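Long-range contacts in putative glycyl-glycine endopeptidase lytM (Ruminococcus gnavus, PDB 3NYY), which is probably a zinc-dependent metalloendopeptidase of the M23 (LytM) family, whose members commonly cleave peptide cross-links of bacterial cell walls: residues Val2-Leu8 / Met46-Asn52; Glu104-Val110 / Thr128-Lys134; Lys134-Gly138 / Phe213-Leu217. One frame throughout, in Å; residues are numbered along the deposited sequence. Where two conformers were deposited one is given.

Contact 1: residues Val2-Leu8 / Met46-Asn52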
loop_
_atom_site.group_PDB
_atom_site.type_symbol
_atom_site.label_atom_id
_atom_site.label_comp_id
_atom_site.label_asym_id
_atom_site.label_seq_id
_atom_site.Cartn_x
_atom_site.Cartn_y
_atom_site.Cartn_z
ATOM N N VAL A 2 -15.389 12.847 22.938
ATOM C CA VAL A 2 -16.737 12.337 22.782
ATOM C C VAL A 2 -16.687 10.922 23.331
ATOM O O VAL A 2 -15.954 10.078 22.838
ATOM C CB VAL A 2 -17.224 12.312 21.332
ATOM C CG1 VAL A 2 -18.649 11.890 21.297
ATOM C CG2 VAL A 2 -17.067 13.711 20.702
ATOM N N SER A 3 -17.459 10.671 24.388
ATOM C CA SER A 3 -17.400 9.393 25.061
ATOM C C SER A 3 -18.090 8.272 24.287
ATOM O O SER A 3 -18.917 8.552 23.423
ATOM C CB SER A 3 -18.038 9.513 26.447
ATOM O OG SER A 3 -19.441 9.686 26.310
ATOM N N GLY A 4 -17.740 7.036 24.622
ATOM C CA GLY A 4 -18.402 5.881 24.072
ATOM C C GLY A 4 -19.922 5.954 24.227
ATOM O O GLY A 4 -20.687 5.710 23.282
ATOM N N PHE A 5 -20.381 6.353 25.419
ATOM C CA PHE A 5 -21.808 6.543 25.626
ATOM C C PHE A 5 -22.399 7.530 24.604
ATOM O O PHE A 5 -23.451 7.290 24.025
ATOM C CB PHE A 5 -22.083 7.084 27.047
ATOM C CG PHE A 5 -23.512 7.416 27.271
ATOM C CD1 PHE A 5 -24.406 6.432 27.653
ATOM C CD2 PHE A 5 -24.000 8.668 26.986
ATOM C CE1 PHE A 5 -25.743 6.711 27.832
ATOM C CE2 PHE A 5 -25.351 8.974 27.149
ATOM C CZ PHE A 5 -26.243 7.975 27.555
ATOM N N GLN A 6 -21.740 8.663 24.421
ATOM C CA GLN A 6 -22.259 9.684 23.503
ATOM C C GLN A 6 -22.306 9.144 22.060
ATOM O O GLN A 6 -23.243 9.430 21.330
ATOM C CB GLN A 6 -21.417 10.958 23.585
ATOM C CG GLN A 6 -21.676 11.728 24.869
ATOM C CD GLN A 6 -20.716 12.880 25.107
ATOM O OE1 GLN A 6 -19.500 12.763 24.925
ATOM N NE2 GLN A 6 -21.250 13.947 25.681
ATOM N N ARG A 7 -21.310 8.353 21.691
ATOM C CA ARG A 7 -21.197 7.852 20.335
ATOM C C ARG A 7 -22.307 6.863 20.097
ATOM O O ARG A 7 -22.854 6.806 19.015
ATOM C CB ARG A 7 -19.839 7.241 20.087
ATOM C CG ARG A 7 -18.714 8.239 20.037
ATOM C CD ARG A 7 -17.391 7.521 20.161
ATOM N NE ARG A 7 -16.311 8.462 20.431
ATOM C CZ ARG A 7 -15.442 8.961 19.546
ATOM N NH1 ARG A 7 -15.413 8.571 18.275
ATOM N NH2 ARG A 7 -14.540 9.814 19.958
ATOM N N LEU A 8 -22.682 6.137 21.132
ATOM C CA LEU A 8 -23.651 5.071 21.010
ATOM C C LEU A 8 -25.075 5.646 20.880
ATOM O O LEU A 8 -25.963 4.920 20.461
ATOM C CB LEU A 8 -23.500 4.091 22.178
ATOM C CG LEU A 8 -24.184 2.763 22.122
ATOM C CD1 LEU A 8 -23.533 1.957 20.966
ATOM C CD2 LEU A 8 -24.029 2.059 23.480
HETATM N N MSE A 46 -15.728 1.098 22.558
HETATM C CA MSE A 46 -16.499 1.788 23.571
HETATM C C MSE A 46 -15.667 2.166 24.776
HETATM O O MSE A 46 -15.750 3.303 25.252
HETATM C CB MSE A 46 -17.710 0.928 24.006
HETATM C CG MSE A 46 -18.850 0.911 23.003
HETATM SE SE MSE A 46 -19.672 2.615 22.715
HETATM C CE MSE A 46 -19.216 3.026 21.008
ATOM N N ALA A 47 -14.834 1.249 25.240
ATOM C CA ALA A 47 -14.062 1.467 26.453
ATOM C C ALA A 47 -12.945 2.495 26.224
ATOM O O ALA A 47 -12.542 3.143 27.185
ATOM C CB ALA A 47 -13.472 0.149 26.953
ATOM N N THR A 48 -12.438 2.610 24.986
ATOM C CA THR A 48 -11.349 3.542 24.642
ATOM C C THR A 48 -11.814 4.806 23.895
ATOM O O THR A 48 -10.975 5.586 23.452
ATOM C CB THR A 48 -10.293 2.872 23.754
ATOM O OG1 THR A 48 -10.911 2.479 22.519
ATOM C CG2 THR A 48 -9.658 1.629 24.460
ATOM N N ASP A 49 -13.135 4.988 23.746
ATOM C CA ASP A 49 -13.699 6.056 22.924
ATOM C C ASP A 49 -12.995 6.051 21.533
ATOM O O ASP A 49 -12.509 7.088 21.060
ATOM C CB ASP A 49 -13.534 7.424 23.617
ATOM C CG ASP A 49 -14.184 7.486 25.001
ATOM O OD1 ASP A 49 -15.030 6.600 25.326
ATOM O OD2 ASP A 49 -13.835 8.429 25.762
ATOM N N PHE A 50 -12.951 4.881 20.901
ATOM C CA PHE A 50 -12.305 4.699 19.580
ATOM C C PHE A 50 -10.832 5.105 19.583
ATOM O O PHE A 50 -10.367 5.866 18.724
ATOM C CB PHE A 50 -13.082 5.380 18.452
ATOM C CG PHE A 50 -14.368 4.687 18.143
ATOM C CD1 PHE A 50 -15.453 4.863 18.967
ATOM C CD2 PHE A 50 -14.459 3.779 17.086
ATOM C CE1 PHE A 50 -16.642 4.187 18.711
ATOM C CE2 PHE A 50 -15.620 3.125 16.837
ATOM C CZ PHE A 50 -16.713 3.336 17.635
ATOM N N GLU A 51 -10.121 4.547 20.548
ATOM C CA GLU A 51 -8.698 4.763 20.766
ATOM C C GLU A 51 -8.326 6.206 21.082
ATOM O O GLU A 51 -7.187 6.600 20.861
ATOM C CB GLU A 51 -7.858 4.225 19.600
ATOM C CG GLU A 51 -7.972 2.688 19.420
ATOM C CD GLU A 51 -6.839 2.087 18.562
ATOM O OE1 GLU A 51 -6.358 2.766 17.631
ATOM O OE2 GLU A 51 -6.465 0.923 18.853
ATOM N N ASN A 52 -9.247 6.944 21.690
ATOM C CA ASN A 52 -8.953 8.270 22.227
ATOM C C ASN A 52 -8.561 8.311 23.699
ATOM O O ASN A 52 -7.987 9.317 24.158
ATOM C CB ASN A 52 -10.106 9.216 21.900
ATOM C CG ASN A 52 -10.086 9.634 20.453
ATOM O OD1 ASN A 52 -9.163 10.311 20.035
ATOM N ND2 ASN A 52 -11.066 9.209 19.679
#
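The one hydrogen bond that crosses this interface runs from Gly4 N to Asp49 OD1 (2.8 Å), so a carboxylate from after helix 37-48 receives a first-turn amide of helix 4-8. Ser3 and Gln6 cap the same turn from within: Gln6 N donates to Ser3 OG (3.1 Å) and Ser3 N to Gln6 OE1 (3.0 Å), a capping box.

The CA atoms of Gly4 and Met46 are 4.5 Å apart, and a CB on Gly4 would collide with Met46 O. The selenomethionine SE of Met46 lies 3.3 Å from Gly4 O and 4.1 Å from Leu8 CB.

Arg7 CD lies 3.5 Å from Phe50 CD1, and its guanidinium has Phe50 CB and Asp49 O over one face. NE (2.9 Å) and NH2 (3.2 Å) of Arg7 both donate to Val2 O, and NH1 forms a salt bridge with Asp17.

Asp49, with positive phi, forms a Schellman motif at the end of helix 37-48; a helix C-terminus thus meets a capped helix N-terminus inside the LytM N-terminal domain.

Contact 2: residues Glu104-Val110 / Thr128-Lys134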
loop_
_atom_site.group_PDB
_atom_site.type_symbol
_atom_site.label_atom_id
_atom_site.label_comp_id
_atom_site.label_asym_id
_atom_site.label_seq_id
_atom_site.Cartn_x
_atom_site.Cartn_y
_atom_site.Cartn_z
ATOM N N GLU A 104 4.417 -18.294 -7.488
ATOM C CA GLU A 104 4.271 -17.008 -6.809
ATOM C C GLU A 104 2.845 -16.781 -6.283
ATOM O O GLU A 104 1.899 -16.851 -7.055
ATOM C CB GLU A 104 4.608 -15.873 -7.794
ATOM C CG GLU A 104 4.583 -14.474 -7.168
ATOM C CD GLU A 104 5.583 -14.373 -6.059
ATOM O OE1 GLU A 104 6.798 -14.330 -6.353
ATOM O OE2 GLU A 104 5.153 -14.384 -4.889
ATOM N N ASP A 105 2.699 -16.484 -4.991
ATOM C CA ASP A 105 1.386 -16.098 -4.464
ATOM C C ASP A 105 1.432 -14.839 -3.602
ATOM O O ASP A 105 0.501 -14.575 -2.828
ATOM C CB ASP A 105 0.740 -17.270 -3.699
ATOM C CG ASP A 105 1.524 -17.673 -2.426
ATOM O OD1 ASP A 105 2.570 -17.049 -2.143
ATOM O OD2 ASP A 105 1.082 -18.633 -1.713
ATOM N N LYS A 106 2.480 -14.037 -3.764
ATOM C CA LYS A 106 2.681 -12.873 -2.892
ATOM C C LYS A 106 1.780 -11.714 -3.321
ATOM O O LYS A 106 1.522 -11.499 -4.503
ATOM C CB LYS A 106 4.145 -12.411 -2.852
ATOM C CG LYS A 106 5.035 -13.381 -2.068
ATOM C CD LYS A 106 6.546 -13.152 -2.367
ATOM C CE LYS A 106 7.406 -14.388 -2.019
ATOM N NZ LYS A 106 7.091 -15.617 -2.844
ATOM N N ILE A 107 1.254 -11.044 -2.302
ATOM C CA ILE A 107 0.479 -9.826 -2.481
ATOM C C ILE A 107 0.949 -8.811 -1.442
ATOM O O ILE A 107 1.630 -9.153 -0.465
ATOM C CB ILE A 107 -1.062 -10.051 -2.372
ATOM C CG1 ILE A 107 -1.460 -10.886 -1.144
ATOM C CG2 ILE A 107 -1.598 -10.752 -3.641
ATOM C CD1 ILE A 107 -1.281 -10.211 0.209
ATOM N N SER A 108 0.572 -7.563 -1.647
ATOM C CA SER A 108 0.957 -6.471 -0.750
ATOM C C SER A 108 -0.225 -5.545 -0.636
ATOM O O SER A 108 -0.967 -5.388 -1.605
ATOM C CB SER A 108 2.126 -5.673 -1.328
ATOM O OG SER A 108 3.281 -6.460 -1.494
ATOM N N TYR A 109 -0.411 -4.958 0.551
ATOM C CA TYR A 109 -1.499 -4.026 0.784
ATOM C C TYR A 109 -1.212 -3.190 2.012
ATOM O O TYR A 109 -0.500 -3.635 2.934
ATOM C CB TYR A 109 -2.838 -4.742 0.917
ATOM C CG TYR A 109 -2.986 -5.667 2.112
ATOM C CD1 TYR A 109 -2.456 -6.935 2.095
ATOM C CD2 TYR A 109 -3.706 -5.259 3.240
ATOM C CE1 TYR A 109 -2.614 -7.804 3.206
ATOM C CE2 TYR A 109 -3.854 -6.104 4.328
ATOM C CZ TYR A 109 -3.336 -7.358 4.293
ATOM O OH TYR A 109 -3.511 -8.156 5.413
ATOM N N VAL A 110 -1.780 -1.987 2.011
ATOM C CA VAL A 110 -1.630 -1.026 3.097
ATOM C C VAL A 110 -2.996 -0.481 3.494
ATOM O O VAL A 110 -3.993 -0.674 2.792
ATOM C CB VAL A 110 -0.703 0.158 2.720
ATOM C CG1 VAL A 110 0.732 -0.301 2.435
ATOM C CG2 VAL A 110 -1.273 0.953 1.553
ATOM N N THR A 128 -9.669 -1.337 0.401
ATOM C CA THR A 128 -8.273 -1.792 0.483
ATOM C C THR A 128 -7.915 -2.398 -0.870
ATOM O O THR A 128 -8.633 -3.205 -1.420
ATOM C CB THR A 128 -8.068 -2.801 1.578
ATOM O OG1 THR A 128 -8.492 -2.229 2.838
ATOM C CG2 THR A 128 -6.577 -3.247 1.678
ATOM N N ASP A 129 -6.789 -1.957 -1.411
ATOM C CA ASP A 129 -6.238 -2.457 -2.676
ATOM C C ASP A 129 -5.171 -3.495 -2.432
ATOM O O ASP A 129 -4.129 -3.212 -1.852
ATOM C CB ASP A 129 -5.730 -1.293 -3.508
ATOM C CG ASP A 129 -6.856 -0.357 -3.914
ATOM O OD1 ASP A 129 -7.934 -0.868 -4.232
ATOM O OD2 ASP A 129 -6.703 0.870 -3.815
ATOM N N ILE A 130 -5.460 -4.727 -2.822
ATOM C CA ILE A 130 -4.562 -5.835 -2.610
ATOM C C ILE A 130 -3.787 -6.059 -3.934
ATOM O O ILE A 130 -4.341 -6.534 -4.958
ATOM C CB ILE A 130 -5.299 -7.042 -2.161
ATOM C CG1 ILE A 130 -5.990 -6.787 -0.817
ATOM C CG2 ILE A 130 -4.324 -8.215 -2.029
ATOM C CD1 ILE A 130 -6.998 -7.867 -0.451
HETATM N N MSE A 131 -2.502 -5.710 -3.894
HETATM C CA MSE A 131 -1.665 -5.630 -5.079
HETATM C C MSE A 131 -0.995 -6.921 -5.418
HETATM O O MSE A 131 -0.431 -7.595 -4.552
HETATM C CB MSE A 131 -0.613 -4.515 -4.959
HETATM C CG MSE A 131 -1.151 -3.155 -4.452
HETATM SE SE MSE A 131 -2.382 -2.273 -5.600
HETATM C CE MSE A 131 -2.404 -0.480 -4.809
ATOM N N ALA A 132 -1.087 -7.300 -6.701
ATOM C CA ALA A 132 -0.357 -8.476 -7.200
ATOM C C ALA A 132 1.190 -8.224 -7.243
ATOM O O ALA A 132 1.634 -7.222 -7.805
ATOM C CB ALA A 132 -0.817 -8.818 -8.623
ATOM N N GLU A 133 1.961 -9.180 -6.708
ATOM C CA GLU A 133 3.414 -9.267 -6.882
ATOM C C GLU A 133 3.730 -9.581 -8.359
ATOM O O GLU A 133 4.497 -8.875 -9.003
ATOM C CB GLU A 133 3.982 -10.395 -6.003
ATOM C CG GLU A 133 5.531 -10.590 -6.107
ATOM C CD GLU A 133 6.334 -9.608 -5.260
ATOM O OE1 GLU A 133 5.761 -8.861 -4.428
ATOM O OE2 GLU A 133 7.568 -9.591 -5.434
ATOM N N LYS A 134 3.118 -10.642 -8.882
ATOM C CA LYS A 134 3.177 -10.966 -10.323
ATOM C C LYS A 134 2.078 -10.133 -11.020
ATOM O O LYS A 134 0.907 -10.471 -10.892
ATOM C CB LYS A 134 2.971 -12.476 -10.511
ATOM C CG LYS A 134 3.070 -12.999 -11.920
ATOM C CD LYS A 134 2.970 -14.521 -11.968
ATOM C CE LYS A 134 2.935 -15.049 -13.390
ATOM N NZ LYS A 134 4.127 -14.657 -14.196
HETATM O O HOH W 1 2.905 -7.381 -4.078
HETATM O O HOH W 2 -2.859 -1.150 -0.669
HETATM O O HOH W 3 -5.375 -0.020 0.433
#
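The two backbones run antiparallel, their end-to-end directions 153° apart. Ser108 and Met131 form a hydrogen-bonded pair, Ser108 N to Met131 O at 3.1 Å and Met131 N to Ser108 O at 2.8 Å; Ile107 and Ala132 form the neighbouring non-hydrogen-bonded pair. Glu133 N adds a bond to Lys106 O (3.2 Å). Past Ser108 direct pairing gives way to water: one bridges Val110 N (3.0 Å) and Asp129 O (2.7 Å), another Val110 O (2.8 Å) and Asp129 N (3.0 Å).

Ile130 CG2 lies 3.8 Å from Ile107 CB, and Ile130 CG1 4.1 Å from Tyr109 CB; Thr128 CG2 touches Tyr109 CD2 at 3.8 Å. On the face of Ser108 and Met131 the contact is mixed: Met131 packs on Phe115 of the second subunit, a further water links Ser108 OG (2.8 Å) to Glu133 OE1 (3.2 Å), and Glu133 OE2 forms a salt bridge with Arg239 of the second subunit. Asp129 OD1 is hydrogen-bonded to His218, a pair probably equivalent to two of the zinc ligands of M23 peptidases.

Short direct pairing extended by water thus adds strand 107-108 to the sheet, with apolar packing on the Ile107 side and charged, subunit-bridging chemistry around Glu133.

Contact 3: residues Lys134-Gly138 / Phe213-Leu217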
loop_
_atom_site.group_PDB
_atom_site.type_symbol
_atom_site.label_atom_id
_atom_site.label_comp_id
_atom_site.label_asym_id
_atom_site.label_seq_id
_atom_site.Cartn_x
_atom_site.Cartn_y
_atom_site.Cartn_z
ATOM N N LYS A 134 3.118 -10.642 -8.882
ATOM C CA LYS A 134 3.177 -10.966 -10.323
ATOM C C LYS A 134 2.078 -10.133 -11.020
ATOM O O LYS A 134 0.907 -10.471 -10.892
ATOM C CB LYS A 134 2.971 -12.476 -10.511
ATOM C CG LYS A 134 3.070 -12.999 -11.920
ATOM C CD LYS A 134 2.970 -14.521 -11.968
ATOM C CE LYS A 134 2.935 -15.049 -13.390
ATOM N NZ LYS A 134 4.127 -14.657 -14.196
ATOM N N ASN A 135 2.452 -9.062 -11.725
ATOM C CA ASN A 135 1.496 -8.072 -12.259
ATOM C C ASN A 135 0.915 -8.567 -13.576
ATOM O O ASN A 135 1.165 -8.011 -14.647
ATOM C CB ASN A 135 2.167 -6.674 -12.365
ATOM C CG ASN A 135 1.250 -5.585 -12.879
ATOM O OD1 ASN A 135 0.033 -5.718 -12.888
ATOM N ND2 ASN A 135 1.858 -4.456 -13.313
ATOM N N THR A 136 0.135 -9.644 -13.474
ATOM C CA THR A 136 -0.487 -10.240 -14.640
ATOM C C THR A 136 -1.917 -10.618 -14.288
ATOM O O THR A 136 -2.161 -11.184 -13.231
ATOM C CB THR A 136 0.323 -11.449 -15.168
ATOM O OG1 THR A 136 -0.357 -12.055 -16.280
ATOM C CG2 THR A 136 0.521 -12.476 -14.096
ATOM N N PRO A 137 -2.865 -10.273 -15.173
ATOM C CA PRO A 137 -4.247 -10.615 -14.905
ATOM C C PRO A 137 -4.604 -12.082 -15.135
ATOM O O PRO A 137 -3.915 -12.779 -15.868
ATOM C CB PRO A 137 -5.007 -9.725 -15.883
ATOM C CG PRO A 137 -4.166 -9.656 -17.043
ATOM C CD PRO A 137 -2.734 -9.631 -16.505
ATOM N N GLY A 138 -5.656 -12.549 -14.489
ATOM C CA GLY A 138 -6.112 -13.919 -14.709
ATOM C C GLY A 138 -5.266 -15.002 -14.068
ATOM O O GLY A 138 -5.319 -16.163 -14.504
ATOM N N PHE A 213 -4.438 0.033 -15.474
ATOM C CA PHE A 213 -3.776 0.198 -14.179
ATOM C C PHE A 213 -3.242 -1.142 -13.733
ATOM O O PHE A 213 -3.498 -2.113 -14.403
ATOM C CB PHE A 213 -4.749 0.792 -13.174
ATOM C CG PHE A 213 -6.081 0.127 -13.156
ATOM C CD1 PHE A 213 -6.246 -1.076 -12.509
ATOM C CD2 PHE A 213 -7.183 0.732 -13.763
ATOM C CE1 PHE A 213 -7.481 -1.694 -12.484
ATOM C CE2 PHE A 213 -8.421 0.147 -13.732
ATOM C CZ PHE A 213 -8.569 -1.069 -13.092
ATOM N N PRO A 214 -2.400 -1.180 -12.673
ATOM C CA PRO A 214 -1.826 -2.441 -12.209
ATOM C C PRO A 214 -2.857 -3.461 -11.751
ATOM O O PRO A 214 -3.965 -3.112 -11.319
ATOM C CB PRO A 214 -1.004 -2.036 -10.978
ATOM C CG PRO A 214 -0.724 -0.584 -11.173
ATOM C CD PRO A 214 -1.962 -0.049 -11.822
ATOM N N VAL A 215 -2.459 -4.711 -11.836
ATOM C CA VAL A 215 -3.319 -5.805 -11.399
ATOM C C VAL A 215 -3.416 -5.775 -9.872
ATOM O O VAL A 215 -2.411 -5.740 -9.155
ATOM C CB VAL A 215 -2.797 -7.153 -11.907
ATOM C CG1 VAL A 215 -3.522 -8.338 -11.259
ATOM C CG2 VAL A 215 -2.943 -7.224 -13.453
ATOM N N HIS A 216 -4.656 -5.758 -9.384
ATOM C CA HIS A 216 -4.951 -5.753 -7.982
ATOM C C HIS A 216 -6.397 -6.104 -7.764
ATOM O O HIS A 216 -7.251 -5.959 -8.667
ATOM C CB HIS A 216 -4.682 -4.363 -7.372
ATOM C CG HIS A 216 -5.652 -3.297 -7.763
ATOM N ND1 HIS A 216 -5.740 -2.756 -9.034
ATOM C CD2 HIS A 216 -6.576 -2.647 -7.010
ATOM C CE1 HIS A 216 -6.713 -1.850 -9.045
ATOM N NE2 HIS A 216 -7.216 -1.744 -7.825
ATOM N N LEU A 217 -6.667 -6.585 -6.552
ATOM C CA LEU A 217 -8.059 -6.742 -6.103
ATOM C C LEU A 217 -8.427 -5.526 -5.279
ATOM O O LEU A 217 -7.757 -5.221 -4.286
ATOM C CB LEU A 217 -8.229 -7.943 -5.173
ATOM C CG LEU A 217 -9.608 -8.073 -4.535
ATOM C CD1 LEU A 217 -10.796 -8.282 -5.577
ATOM C CD2 LEU A 217 -9.596 -9.225 -3.485
#
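Phe213 opens the segment with its ring edge-to-face on His177, turned away from Lys134-Gly138. At Pro214 the segments begin to meet: its CA lies 3.8 Å from Asn135 OD1, while its ring packs on Met114 of the second subunit.

Val215 carries most of the contact. Its N donates to Asn135 OD1 at 2.9 Å with a nearly straight angle of 167°. Asn135 is the centre of an inverse gamma turn, closed by a weak bond from Thr136 N to Lys134 O (2.8 Å). The CG2 methyl of Val215 reaches the next part of the loop, 3.6 Å from Thr136 C and 3.9 Å from Pro137 CD. Its backbone is paired with Ala132 of strand 128-132.

His216 points the other way. Its ND1 donates to Pro214 O (2.9 Å), which helps to orient the imidazole, and its ring meets His177 and, edge-to-face, Phe115 of the second subunit. It is the first histidine of an HxH motif, as in M23 active sites. Leu217 continues the strand by pairing with Ile130.

A directional amide bond and valine-methyl packing on Thr136 and Pro137 thus tie the loop to the residue before a histidine whose motif position suggests an active-site role.

In the fold
Contacts 2 and 3 are neighbours, with centres 9 Å apart and Lys134 in common, and they join through strands 128-132 and 216-225: Ile130 N lies 2.8 Å from Leu217 O, and Ala132 N 3.2 Å from Val215 O. Asp129 OD1 lies 3.6 Å from His216 CD2; both residues match M23 motif positions, so the contacts probably border the active site, and both touch the second subunit. Bound nonaethylene glycol, probably from crystallisation, comes within about 4 Å of the Lys134 side chain and about 3 Å of that of Asn135. Contact 1, in the helical N-terminal region, lies across the chain's centre, its centre 34 Å from contact 2's and 40 Å from contact 3's.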